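Long-range contacts in putative ATPase, AAA family (Prochlorococcus marinus subsp. pastoris str. CCMP1986, PDB 3CTD), which is probably a DNA-dependent ATPase of the RarA/MGS1/WRNIP1 subfamily acting when DNA replication stalls, represented here by its C-terminal region without the ATPase core: residues D37-F42 / A59-A64; N69-R74 / F111-A116; A53-L58 / A116-A121; G84-N89 / I122-N127; R74-A79 / N89-V94. The protein carries 1 engineered substitution. One frame throughout, in Å; residues are numbered along the deposited sequence.

Contact 1 of 5, residues D37-F42 / A59-A64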
# COMPACT_ATOMS: atom_id res chain seq x y z
N ASP B 37 23.10 -7.27 21.17
CA ASP B 37 24.15 -6.54 20.41
C ASP B 37 24.09 -6.75 18.88
O ASP B 37 24.40 -5.85 18.08
CB ASP B 37 25.55 -6.93 20.90
CG ASP B 37 25.83 -6.47 22.33
OD1 ASP B 37 25.23 -5.47 22.77
OD2 ASP B 37 26.66 -7.11 23.01
N VAL B 38 23.74 -7.97 18.49
CA VAL B 38 23.61 -8.33 17.08
C VAL B 38 22.46 -7.52 16.48
O VAL B 38 22.66 -6.76 15.53
CB VAL B 38 23.44 -9.89 16.90
CG1 VAL B 38 23.22 -10.25 15.43
CG2 VAL B 38 24.70 -10.65 17.45
N ILE B 39 21.27 -7.60 17.09
CA ILE B 39 20.14 -6.79 16.61
C ILE B 39 20.49 -5.30 16.57
O ILE B 39 20.09 -4.58 15.64
CB ILE B 39 18.82 -7.06 17.40
CG1 ILE B 39 17.59 -6.56 16.61
CG2 ILE B 39 18.86 -6.40 18.78
CD1 ILE B 39 16.78 -7.63 15.91
N SER B 40 21.28 -4.85 17.53
CA SER B 40 21.78 -3.47 17.51
C SER B 40 22.64 -3.17 16.27
O SER B 40 22.44 -2.18 15.55
CB SER B 40 22.52 -3.16 18.83
OG SER B 40 23.38 -2.05 18.69
N ALA B 41 23.58 -4.05 15.98
CA ALA B 41 24.41 -3.84 14.78
C ALA B 41 23.59 -3.84 13.43
O ALA B 41 23.90 -3.11 12.45
CB ALA B 41 25.54 -4.88 14.76
N PHE B 42 22.55 -4.67 13.40
CA PHE B 42 21.57 -4.75 12.31
C PHE B 42 20.84 -3.42 12.08
O PHE B 42 20.88 -2.84 11.01
CB PHE B 42 20.55 -5.87 12.69
CG PHE B 42 19.44 -6.06 11.70
CD1 PHE B 42 19.71 -6.44 10.37
CD2 PHE B 42 18.09 -5.91 12.12
CE1 PHE B 42 18.66 -6.65 9.45
CE2 PHE B 42 17.05 -6.11 11.21
CZ PHE B 42 17.33 -6.48 9.86
N ALA B 59 21.69 -12.32 8.47
CA ALA B 59 22.09 -13.71 8.32
C ALA B 59 22.58 -14.28 9.66
O ALA B 59 22.22 -15.41 10.06
CB ALA B 59 23.18 -13.81 7.22
N ASN B 60 23.40 -13.49 10.37
CA ASN B 60 23.83 -13.84 11.71
C ASN B 60 22.64 -14.23 12.55
O ASN B 60 22.58 -15.32 13.12
CB ASN B 60 24.51 -12.63 12.34
CG ASN B 60 25.06 -12.93 13.74
OD1 ASN B 60 24.34 -13.39 14.65
ND2 ASN B 60 26.33 -12.65 13.91
N MET B 61 21.65 -13.33 12.62
CA MET B 61 20.48 -13.53 13.48
C MET B 61 19.70 -14.81 13.18
O MET B 61 19.30 -15.53 14.10
CB MET B 61 19.56 -12.29 13.47
CG MET B 61 20.14 -11.01 14.20
SD MET B 61 18.86 -9.77 14.45
CE MET B 61 18.67 -9.43 12.70
N VAL B 62 19.47 -15.12 11.91
CA VAL B 62 18.68 -16.33 11.61
C VAL B 62 19.46 -17.64 11.86
O VAL B 62 18.87 -18.60 12.36
CB VAL B 62 17.90 -16.31 10.20
CG1 VAL B 62 17.90 -14.95 9.57
CG2 VAL B 62 18.36 -17.38 9.25
N GLU B 63 20.76 -17.68 11.56
CA GLU B 63 21.58 -18.82 11.99
C GLU B 63 21.45 -19.05 13.46
O GLU B 63 21.42 -20.20 13.88
CB GLU B 63 23.06 -18.62 11.68
CG GLU B 63 23.22 -17.90 10.39
CD GLU B 63 22.85 -18.75 9.17
OE1 GLU B 63 23.10 -19.99 9.21
OE2 GLU B 63 22.34 -18.15 8.17
N ALA B 64 21.39 -17.97 14.23
CA ALA B 64 21.38 -18.08 15.68
C ALA B 64 19.98 -18.37 16.22
O ALA B 64 19.76 -18.40 17.42
CB ALA B 64 21.98 -16.81 16.33

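Contact 2 of 5, residues N69-R74 / F111-A116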
# COMPACT_ATOMS: atom_id res chain seq x y z
N ASN B 69 9.53 -12.77 14.16
CA ASN B 69 8.63 -11.72 14.69
C ASN B 69 9.39 -10.63 15.43
O ASN B 69 9.10 -9.44 15.24
CB ASN B 69 7.56 -12.30 15.63
CG ASN B 69 6.67 -13.31 14.92
OD1 ASN B 69 6.08 -13.00 13.87
ND2 ASN B 69 6.62 -14.54 15.45
N PHE B 70 10.38 -11.01 16.23
CA PHE B 70 11.23 -10.02 16.86
C PHE B 70 11.97 -9.17 15.80
O PHE B 70 11.97 -7.94 15.87
CB PHE B 70 12.17 -10.67 17.86
CG PHE B 70 13.11 -9.73 18.49
CD1 PHE B 70 12.65 -8.66 19.24
CD2 PHE B 70 14.48 -9.90 18.35
CE1 PHE B 70 13.54 -7.76 19.85
CE2 PHE B 70 15.37 -9.01 18.94
CZ PHE B 70 14.90 -7.93 19.71
N ILE B 71 12.54 -9.79 14.79
CA ILE B 71 13.25 -9.00 13.77
C ILE B 71 12.29 -8.03 13.05
O ILE B 71 12.60 -6.87 12.84
CB ILE B 71 13.91 -9.92 12.71
CG1 ILE B 71 14.93 -10.87 13.39
CG2 ILE B 71 14.47 -9.12 11.55
CD1 ILE B 71 15.23 -12.12 12.53
N PHE B 72 11.11 -8.52 12.70
CA PHE B 72 10.08 -7.67 12.07
C PHE B 72 9.58 -6.52 12.95
O PHE B 72 9.21 -5.48 12.43
CB PHE B 72 8.87 -8.47 11.59
CG PHE B 72 9.03 -9.00 10.22
CD1 PHE B 72 9.26 -8.12 9.15
CD2 PHE B 72 8.99 -10.35 9.97
CE1 PHE B 72 9.43 -8.60 7.87
CE2 PHE B 72 9.15 -10.81 8.70
CZ PHE B 72 9.38 -9.94 7.64
N ARG B 73 9.60 -6.71 14.27
CA ARG B 73 9.23 -5.61 15.19
C ARG B 73 10.19 -4.45 15.04
O ARG B 73 9.77 -3.31 14.86
CB ARG B 73 9.21 -6.08 16.65
CG ARG B 73 7.84 -6.39 17.20
CD ARG B 73 7.88 -6.94 18.65
NE ARG B 73 7.35 -8.29 18.51
CZ ARG B 73 7.92 -9.39 18.95
NH1 ARG B 73 9.04 -9.34 19.69
NH2 ARG B 73 7.32 -10.55 18.65
N ARG B 74 11.48 -4.77 15.10
CA ARG B 74 12.52 -3.78 14.96
C ARG B 74 12.57 -3.17 13.59
O ARG B 74 12.88 -2.01 13.46
CB ARG B 74 13.89 -4.36 15.33
CG ARG B 74 14.04 -4.61 16.82
CD ARG B 74 14.02 -3.34 17.73
NE ARG B 74 13.92 -3.77 19.14
CZ ARG B 74 14.97 -4.05 19.96
NH1 ARG B 74 16.23 -3.91 19.53
NH2 ARG B 74 14.75 -4.46 21.22
N PHE B 111 13.38 -14.41 2.28
CA PHE B 111 13.41 -13.36 1.28
C PHE B 111 12.60 -12.09 1.68
O PHE B 111 12.89 -10.98 1.22
CB PHE B 111 12.81 -13.88 -0.03
CG PHE B 111 13.64 -14.94 -0.75
CD1 PHE B 111 14.18 -14.68 -2.03
CD2 PHE B 111 13.84 -16.22 -0.20
CE1 PHE B 111 14.93 -15.66 -2.73
CE2 PHE B 111 14.58 -17.21 -0.88
CZ PHE B 111 15.12 -16.93 -2.15
N PHE B 112 11.54 -12.27 2.45
CA PHE B 112 10.73 -11.13 2.91
C PHE B 112 11.50 -10.41 4.02
O PHE B 112 11.50 -9.19 4.06
CB PHE B 112 9.31 -11.53 3.34
CG PHE B 112 8.56 -12.19 2.26
CD1 PHE B 112 8.12 -11.45 1.16
CD2 PHE B 112 8.35 -13.54 2.29
CE1 PHE B 112 7.44 -12.08 0.10
CE2 PHE B 112 7.67 -14.20 1.23
CZ PHE B 112 7.22 -13.46 0.15
N LEU B 113 12.23 -11.16 4.87
CA LEU B 113 13.12 -10.50 5.84
C LEU B 113 14.15 -9.67 5.10
O LEU B 113 14.37 -8.47 5.36
CB LEU B 113 13.78 -11.53 6.76
CG LEU B 113 12.89 -12.13 7.88
CD1 LEU B 113 13.43 -13.48 8.50
CD2 LEU B 113 12.54 -11.11 9.00
N SER B 114 14.76 -10.32 4.12
CA SER B 114 15.73 -9.68 3.27
C SER B 114 15.18 -8.46 2.49
O SER B 114 15.79 -7.40 2.57
CB SER B 114 16.34 -10.72 2.35
OG SER B 114 17.12 -10.07 1.42
N GLN B 115 14.05 -8.59 1.78
CA GLN B 115 13.44 -7.39 1.12
C GLN B 115 13.22 -6.21 2.09
O GLN B 115 13.57 -5.05 1.79
CB GLN B 115 12.10 -7.73 0.49
CG GLN B 115 11.34 -6.51 0.01
CD GLN B 115 10.52 -6.77 -1.25
OE1 GLN B 115 10.66 -7.81 -1.87
NE2 GLN B 115 9.63 -5.83 -1.61
N ALA B 116 12.58 -6.51 3.22
CA ALA B 116 12.28 -5.49 4.20
C ALA B 116 13.57 -4.82 4.71
O ALA B 116 13.68 -3.58 4.78
CB ALA B 116 11.49 -6.11 5.35

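Contact 3 of 5, residues A53-L58 / A116-A121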
# COMPACT_ATOMS: atom_id res chain seq x y z
N ALA B 53 26.28 -4.76 5.24
CA ALA B 53 26.33 -5.10 6.66
C ALA B 53 24.96 -5.51 7.17
O ALA B 53 24.84 -6.42 8.02
CB ALA B 53 26.88 -3.98 7.46
N THR B 54 23.93 -4.81 6.67
CA THR B 54 22.55 -5.16 6.97
C THR B 54 22.37 -6.63 6.71
O THR B 54 21.89 -7.36 7.58
CB THR B 54 21.52 -4.28 6.19
OG1 THR B 54 21.55 -2.97 6.73
CG2 THR B 54 20.10 -4.78 6.33
N LEU B 55 22.74 -7.10 5.53
CA LEU B 55 22.53 -8.53 5.22
C LEU B 55 23.32 -9.48 6.13
O LEU B 55 22.82 -10.54 6.57
CB LEU B 55 22.81 -8.80 3.76
CG LEU B 55 21.81 -8.24 2.78
CD1 LEU B 55 22.42 -8.46 1.43
CD2 LEU B 55 20.44 -8.94 2.91
N TYR B 56 24.56 -9.10 6.42
CA TYR B 56 25.40 -9.91 7.28
C TYR B 56 24.78 -10.07 8.66
O TYR B 56 24.63 -11.21 9.14
CB TYR B 56 26.80 -9.32 7.33
CG TYR B 56 27.75 -10.07 8.17
CD1 TYR B 56 28.49 -11.13 7.65
CD2 TYR B 56 27.93 -9.73 9.50
CE1 TYR B 56 29.35 -11.86 8.46
CE2 TYR B 56 28.81 -10.42 10.31
CZ TYR B 56 29.52 -11.48 9.79
OH TYR B 56 30.41 -12.16 10.61
N TRP B 57 24.36 -8.98 9.30
CA TRP B 57 23.74 -9.15 10.64
C TRP B 57 22.39 -9.83 10.60
O TRP B 57 22.04 -10.55 11.52
CB TRP B 57 23.69 -7.82 11.45
CG TRP B 57 25.05 -7.19 11.56
CD1 TRP B 57 25.47 -6.06 10.94
CD2 TRP B 57 26.19 -7.70 12.29
NE1 TRP B 57 26.78 -5.82 11.24
CE2 TRP B 57 27.25 -6.81 12.08
CE3 TRP B 57 26.40 -8.84 13.11
CZ2 TRP B 57 28.53 -7.00 12.66
CZ3 TRP B 57 27.67 -9.04 13.69
CH2 TRP B 57 28.72 -8.12 13.46
N LEU B 58 21.62 -9.64 9.54
CA LEU B 58 20.39 -10.46 9.33
C LEU B 58 20.73 -11.96 9.31
O LEU B 58 20.16 -12.75 10.05
CB LEU B 58 19.65 -10.08 8.02
CG LEU B 58 18.37 -10.86 7.73
CD1 LEU B 58 17.32 -10.72 8.86
CD2 LEU B 58 17.79 -10.39 6.46
N ALA B 116 12.58 -6.51 3.22
CA ALA B 116 12.28 -5.49 4.20
C ALA B 116 13.57 -4.82 4.71
O ALA B 116 13.68 -3.58 4.78
CB ALA B 116 11.49 -6.11 5.35
N SER B 117 14.55 -5.64 5.06
CA SER B 117 15.82 -5.14 5.54
C SER B 117 16.53 -4.28 4.51
O SER B 117 16.88 -3.12 4.79
CB SER B 117 16.69 -6.31 6.02
OG SER B 117 15.92 -7.03 6.99
N LEU B 118 16.74 -4.84 3.32
CA LEU B 118 17.41 -4.10 2.24
C LEU B 118 16.73 -2.80 1.91
O LEU B 118 17.36 -1.79 1.65
CB LEU B 118 17.50 -4.97 0.98
CG LEU B 118 18.56 -6.08 1.09
CD1 LEU B 118 18.32 -7.09 -0.02
CD2 LEU B 118 20.02 -5.52 1.07
N TYR B 119 15.40 -2.83 1.95
CA TYR B 119 14.59 -1.67 1.58
C TYR B 119 14.85 -0.47 2.51
O TYR B 119 14.97 0.67 2.05
CB TYR B 119 13.13 -2.06 1.63
CG TYR B 119 12.21 -0.94 1.27
CD1 TYR B 119 11.65 -0.85 0.02
CD2 TYR B 119 11.89 0.03 2.19
CE1 TYR B 119 10.76 0.22 -0.30
CE2 TYR B 119 11.01 1.10 1.87
CZ TYR B 119 10.45 1.19 0.63
OH TYR B 119 9.58 2.24 0.35
N LEU B 120 14.86 -0.72 3.82
CA LEU B 120 15.18 0.30 4.81
C LEU B 120 16.64 0.75 4.68
O LEU B 120 16.90 1.94 4.70
CB LEU B 120 14.88 -0.18 6.22
CG LEU B 120 13.40 -0.49 6.46
CD1 LEU B 120 13.14 -0.87 7.92
CD2 LEU B 120 12.56 0.72 6.03
N ALA B 121 17.58 -0.18 4.50
CA ALA B 121 18.99 0.20 4.36
C ALA B 121 19.23 1.23 3.25
O ALA B 121 20.04 2.14 3.40
CB ALA B 121 19.82 -1.02 4.12

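Contact 4 of 5, residues G84-N89 / I122-N127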
# COMPACT_ATOMS: atom_id res chain seq x y z
N GLY B 84 10.95 6.94 8.39
CA GLY B 84 9.89 7.88 8.77
C GLY B 84 9.32 8.63 7.59
O GLY B 84 9.16 8.05 6.50
N LEU B 85 9.05 9.92 7.77
CA LEU B 85 8.52 10.72 6.67
C LEU B 85 9.54 11.03 5.54
O LEU B 85 9.28 11.86 4.65
CB LEU B 85 7.88 12.00 7.21
CG LEU B 85 6.94 11.73 8.37
CD1 LEU B 85 6.59 13.04 8.95
CD2 LEU B 85 5.70 11.05 7.87
N ALA B 86 10.70 10.40 5.58
CA ALA B 86 11.58 10.50 4.40
C ALA B 86 10.91 9.66 3.30
O ALA B 86 11.01 9.97 2.11
CB ALA B 86 13.00 10.00 4.71
N ASP B 87 10.22 8.60 3.72
CA ASP B 87 9.41 7.76 2.83
C ASP B 87 8.34 7.04 3.67
O ASP B 87 8.54 5.93 4.17
CB ASP B 87 10.30 6.76 2.07
CG ASP B 87 9.50 5.76 1.21
OD1 ASP B 87 8.29 5.97 0.95
OD2 ASP B 87 10.07 4.73 0.79
N PRO B 88 7.17 7.67 3.81
CA PRO B 88 6.19 7.07 4.69
C PRO B 88 5.60 5.78 4.12
O PRO B 88 4.83 5.12 4.78
CB PRO B 88 5.12 8.16 4.83
CG PRO B 88 5.27 9.01 3.60
CD PRO B 88 6.65 8.86 3.08
N ASN B 89 5.97 5.40 2.90
CA ASN B 89 5.54 4.11 2.36
C ASN B 89 6.35 2.94 2.96
O ASN B 89 5.92 1.77 2.96
CB ASN B 89 5.64 4.15 0.81
CG ASN B 89 4.99 2.94 0.15
OD1 ASN B 89 3.79 2.71 0.29
ND2 ASN B 89 5.79 2.17 -0.60
N ILE B 122 18.54 1.08 2.11
CA ILE B 122 18.75 1.97 1.00
C ILE B 122 17.76 3.13 0.91
O ILE B 122 17.85 3.91 -0.03
CB ILE B 122 18.83 1.21 -0.36
CG1 ILE B 122 17.49 0.59 -0.79
CG2 ILE B 122 19.87 0.10 -0.28
CD1 ILE B 122 17.59 -0.20 -2.09
N SER B 123 16.83 3.26 1.86
CA SER B 123 15.89 4.39 1.78
C SER B 123 16.56 5.64 2.28
O SER B 123 17.47 5.53 3.13
CB SER B 123 14.65 4.14 2.65
OG SER B 123 13.95 3.02 2.17
N PRO B 124 16.09 6.83 1.81
CA PRO B 124 16.56 8.06 2.49
C PRO B 124 16.16 7.99 3.96
O PRO B 124 15.16 7.40 4.28
CB PRO B 124 15.82 9.23 1.76
CG PRO B 124 14.67 8.62 1.04
CD PRO B 124 15.13 7.14 0.72
N LYS B 125 16.94 8.61 4.84
CA LYS B 125 16.69 8.56 6.27
C LYS B 125 16.15 9.88 6.85
O LYS B 125 16.47 10.97 6.34
CB LYS B 125 17.99 8.15 6.98
CG LYS B 125 18.66 6.90 6.35
CD LYS B 125 17.86 5.56 6.63
CE LYS B 125 18.67 4.30 6.27
NZ LYS B 125 18.90 4.15 4.77
N SER B 126 15.32 9.80 7.91
CA SER B 126 14.94 10.97 8.70
C SER B 126 14.48 10.54 10.03
O SER B 126 13.68 9.59 10.12
CB SER B 126 13.76 11.68 8.06
OG SER B 126 13.14 12.57 8.96
N ASN B 127 14.94 11.22 11.08
CA ASN B 127 14.44 10.94 12.44
C ASN B 127 13.33 11.93 12.91
O ASN B 127 13.08 12.07 14.13
CB ASN B 127 15.58 10.92 13.47
CG ASN B 127 16.22 12.30 13.68
OD1 ASN B 127 15.93 13.25 12.96
ND2 ASN B 127 17.08 12.41 14.66
O HOH W 1 10.38 11.19 9.82
O HOH W 2 12.67 4.57 0.38

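Contact 5 of 5, residues R74-A79 / N89-V94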
# COMPACT_ATOMS: atom_id res chain seq x y z
N ARG B 74 11.48 -4.77 15.10
CA ARG B 74 12.52 -3.78 14.96
C ARG B 74 12.57 -3.17 13.59
O ARG B 74 12.88 -2.01 13.46
CB ARG B 74 13.89 -4.36 15.33
CG ARG B 74 14.04 -4.61 16.82
CD ARG B 74 14.02 -3.34 17.73
NE ARG B 74 13.92 -3.77 19.14
CZ ARG B 74 14.97 -4.05 19.96
NH1 ARG B 74 16.23 -3.91 19.53
NH2 ARG B 74 14.75 -4.46 21.22
N LEU B 75 12.26 -3.94 12.55
CA LEU B 75 12.14 -3.38 11.23
C LEU B 75 10.91 -2.42 11.13
O LEU B 75 11.00 -1.37 10.48
CB LEU B 75 12.04 -4.48 10.18
CG LEU B 75 13.26 -5.35 9.86
CD1 LEU B 75 12.81 -6.44 8.91
CD2 LEU B 75 14.28 -4.49 9.17
N LEU B 76 9.79 -2.76 11.78
CA LEU B 76 8.62 -1.90 11.71
C LEU B 76 8.96 -0.59 12.43
O LEU B 76 8.79 0.50 11.86
CB LEU B 76 7.37 -2.53 12.32
CG LEU B 76 6.67 -3.65 11.51
CD1 LEU B 76 5.74 -4.47 12.45
CD2 LEU B 76 5.91 -3.16 10.27
N ILE B 77 9.47 -0.71 13.65
CA ILE B 77 9.99 0.44 14.40
C ILE B 77 10.96 1.32 13.62
O ILE B 77 10.80 2.53 13.54
CB ILE B 77 10.69 -0.02 15.69
CG1 ILE B 77 9.68 -0.79 16.57
CG2 ILE B 77 11.34 1.16 16.42
CD1 ILE B 77 10.29 -1.36 17.89
N SER B 78 12.00 0.72 13.05
CA SER B 78 12.99 1.47 12.33
C SER B 78 12.37 2.16 11.07
O SER B 78 12.75 3.27 10.69
CB SER B 78 14.17 0.56 11.99
OG SER B 78 14.72 1.00 10.78
N ALA B 79 11.37 1.54 10.46
CA ALA B 79 10.66 2.20 9.37
C ALA B 79 10.00 3.55 9.74
O ALA B 79 9.75 4.40 8.89
CB ALA B 79 9.64 1.23 8.75
N ASN B 89 5.97 5.40 2.90
CA ASN B 89 5.54 4.11 2.36
C ASN B 89 6.35 2.94 2.96
O ASN B 89 5.92 1.77 2.96
CB ASN B 89 5.64 4.15 0.81
CG ASN B 89 4.99 2.94 0.15
OD1 ASN B 89 3.79 2.71 0.29
ND2 ASN B 89 5.79 2.17 -0.60
N ALA B 90 7.52 3.26 3.51
CA ALA B 90 8.40 2.24 4.08
C ALA B 90 7.65 1.38 5.08
O ALA B 90 7.85 0.16 5.10
CB ALA B 90 9.67 2.90 4.73
N ILE B 91 6.82 1.99 5.93
CA ILE B 91 6.08 1.21 6.92
C ILE B 91 5.08 0.29 6.21
O ILE B 91 4.86 -0.80 6.66
CB ILE B 91 5.41 2.06 8.05
CG1 ILE B 91 4.84 1.18 9.14
CG2 ILE B 91 4.29 2.94 7.54
CD1 ILE B 91 5.87 0.74 10.11
N VAL B 92 4.51 0.73 5.08
CA VAL B 92 3.58 -0.13 4.36
C VAL B 92 4.32 -1.33 3.77
O VAL B 92 3.82 -2.44 3.83
CB VAL B 92 2.87 0.64 3.21
CG1 VAL B 92 1.94 -0.30 2.39
CG2 VAL B 92 2.13 1.91 3.74
N VAL B 93 5.51 -1.12 3.21
CA VAL B 93 6.23 -2.20 2.55
C VAL B 93 6.68 -3.25 3.58
O VAL B 93 6.51 -4.46 3.39
CB VAL B 93 7.46 -1.65 1.74
CG1 VAL B 93 8.44 -2.78 1.30
CG2 VAL B 93 7.01 -0.80 0.54
N VAL B 94 7.28 -2.79 4.66
CA VAL B 94 7.76 -3.68 5.70
C VAL B 94 6.62 -4.45 6.35
O VAL B 94 6.77 -5.62 6.66
CB VAL B 94 8.47 -2.91 6.82
CG1 VAL B 94 8.70 -3.83 7.96
CG2 VAL B 94 9.76 -2.30 6.30
O HOH W 3 7.84 4.82 6.78

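Contact 1 of 5, residues D37-F42 / A59-A64
The short helical segments 37-42 and 59-63 run antiparallel, their directions 151° apart and their axes approaching to 10.0 Å, with Val38 and Met61 nearest across the gap at 7.1 Å between CA atoms. Met61 carries the contact. Its CG, anti to its own carbonyl carbon, lies 3.4 Å from Val38 CG1 as the two side chains slide past each other in opposite directions. A bend at chi3 (-67°) then turns the methyl CE over one face of the Phe42 ring, 3.7 Å from the centroid and 17° off the normal, a CH-pi contact. Met61 SD stands obliquely to the same ring, a Met-aromatic pair, and meets Ile39 CD1 where the two side chains cross at about a right angle. This antiparallel helix packing joins helix 36-47 to helix 51-63 in the all-alpha bundle of the C-terminal part of the protein; Ile71 and Leu75 of helix 68-83 also touch Phe42. An alanine at Met61 would probably leave this face of Phe42 and the ends of Val38 and Ile39 poorly packed, since CG, SD and CE make all these contacts. Toward the subunit boundary, Val38 CG1 and Asn60 OD1 meet tip to tip at 3.4 Å, and Ile139 of the second subunit packs on Asn60.

Contact 2 of 5, residues N69-R74 / F111-A116
One face of the Phe72 ring is occupied by a methyl group of Leu113: CD2 sits 3.7 Å from the ring centroid and 24° off the normal, a CH-pi contact displaced toward the rim. The nearest ring atom is CE2, 3.4 Å from Leu113 CD2, so the methyl lies over the outer half of the ring rather than over CG. Ala116 CB approaches the same ring obliquely, 4.1 Å from CE1, one helical turn beyond Leu113. On segment 69-74 itself, the Phe70 ring has Arg73 NH1 in plane at its edge, while Phe70 CZ lies over one face of the Arg74 guanidinium.

With CG anti to the carbonyl carbon (chi1 -76°), the Leu113 side chain leans to the facing helix, and the second torsion, in the extended range, brings CD2 onto the ring. There the same methyl also meets Ile71 CG2 at 3.8 Å, the two side chains crossing at about a right angle, so one branch of Leu113 fits between the Ile71 and Phe72 side chains. All the touching residues are buried, and the contacts between the two segments are apolar. Cys98 of helix 90-104 packs on Phe72, and Met61 packs on Ile71. The segment axes are 11.0 Å apart and only 17° from parallel, a wide spacing filled chiefly by Phe72 and Leu113, as in the near-parallel packing of non-consecutive helices in an all-alpha bundle.

Contact 3 of 5, residues A53-L58 / A116-A121
Ser117 OG has one identified hydrogen bond, with the carbonyl O of Leu113 one turn back in its own helix. With OG anti to the carbonyl carbon (chi1 -55°), the hydroxyl folds back on its helix, and across the interface it meets carbon, Leu58 CD2 at 3.9 Å. Thr54 OG1 is handled in the same way: Asp50 O satisfies it, and its contact across the gap is with the methyl Ala121 CB, 3.7 Å away. The two small side chains face each other through carbon, Thr54 CG2 to Ser117 CB at 3.8 Å, which lets the backbones come to 6.9 Å between the CA atoms of these residues. Beside them Leu55 and Leu118 cross at about a right angle, Leu118 CD2 lying 3.7 Å from Leu55 CG and close to both branches. An alanine at Leu55 would probably loosen this crossing, since the atoms that meet Leu118 are CG and the two methyls. The segment axes approach to 9.7 Å at 149°, so helix 51-63 runs antiparallel to helix 110-121. Phe42 of helix 36-47 and Leu75 of helix 68-83 both pack on Ser117, while Leu85 of the second subunit packs on Leu118.

Contact 4 of 5, residues G84-N89 / I122-N127
Two interhelical loops meet here: residues 84-89 connect helix 68-83 to helix 90-104, and residues 122-127 follow helix 110-121. Gly84 leaves the preceding helix with positive phi (62°), a conformation that favours glycine, and a short 3-10 turn at Leu85 and Ala86 follows, with Asp87 N bonded to Gly84 O.

Direct contact is van der Waals and centres on the Ala86 methyl. Ala86 CB lies 3.4 Å from the carbonyl O of Pro124 and 3.8 Å from Ser126 CB, so it rests against the extended backbone of the second loop, with Pro124 CB more distant.

Polar links between the loops pass through water. One water accepts from Leu85 N and donates to Ser126 OG, a hydroxyl that also bonds Glu192. A second donates to both Asp87 OD2 and Ser123 OG, spanning two oxygens that are themselves 4.5 Å apart; Ser123 OG is additionally tied to Tyr119 O, and Tyr119 OH bonds Asp87 OD2 weakly.

Further hydrogen bonds hold each loop and anchor it to the adjoining helix. Asn89 N donates to Asp87 OD1 at 3.1 Å, a capping bond ahead of helix 90-104 that reaches the carboxylate from above its plane. Lys125 NZ binds Ala121 O and Leu120 O at the end of helix 110-121 and donates to Ser123 O at 2.6 Å, in the carbonyl plane.

Contact 5 of 5, residues R74-A79 / N89-V94
An antiparallel helical hairpin is formed by helix 68-83 and helix 90-104, and this contact lies near its turn. The segment axes approach to 8.9 Å with their directions 166° apart, and Ala79 and Ile91 come to 5.3 Å between CA atoms. The small side chain of Ala79 permits this closeness: its CB rests 4.0 Å from Ile91 CA, against the facing backbone, with Ala90 CB and Val94 CG2 a little farther off. Farther from the turn, larger groups fill the gap. Leu76 sends CD2 to Val94 CG1 at 3.7 Å, the two crossing obliquely, and to Ile91 CD1 at about a right angle. With CG1 anti to the backbone N (chi1 -171°), Ile91 carries its terminal CD1 over to the other helix, where it comes 3.4 Å from Leu76 O. Val94 CG1 also touches Leu75 CB, thus lying against two successive leucines. At the closed end a water lies between Ala79 O and Ile91 N, accepting from Ile91 N at 3.1 Å. Phe112 of the third subunit packs on Leu76 and Gln115 of that subunit on Ile91. Consecutive helices joined by a short loop, with nearly antiparallel axes, form an alpha-alpha hairpin; here Ala79 lies where the CA atoms come closest.

Overall arrangement
From the N terminus, contact 1 closes the first loop, pairing helix 36-47 with helix 51-63 before contacts 2, 4 and 5 open. Contact 3 starts within that loop, so it crosses contact 1, and brings helix 51-63 to helix 110-121. Contact 2 is nested inside contact 3 and joins helix 68-83 to helix 110-121. Contact 5 is nested inside contact 2, folding helix 68-83 against helix 90-104. Contact 4 crosses contacts 2, 3 and 5, linking the loops that follow helices 68-83 and 110-121. Contacts 1 and 3 share helix 51-63 and touch each other; contacts 1 and 4 do not touch. Together the five contacts tie five helices into one bundle.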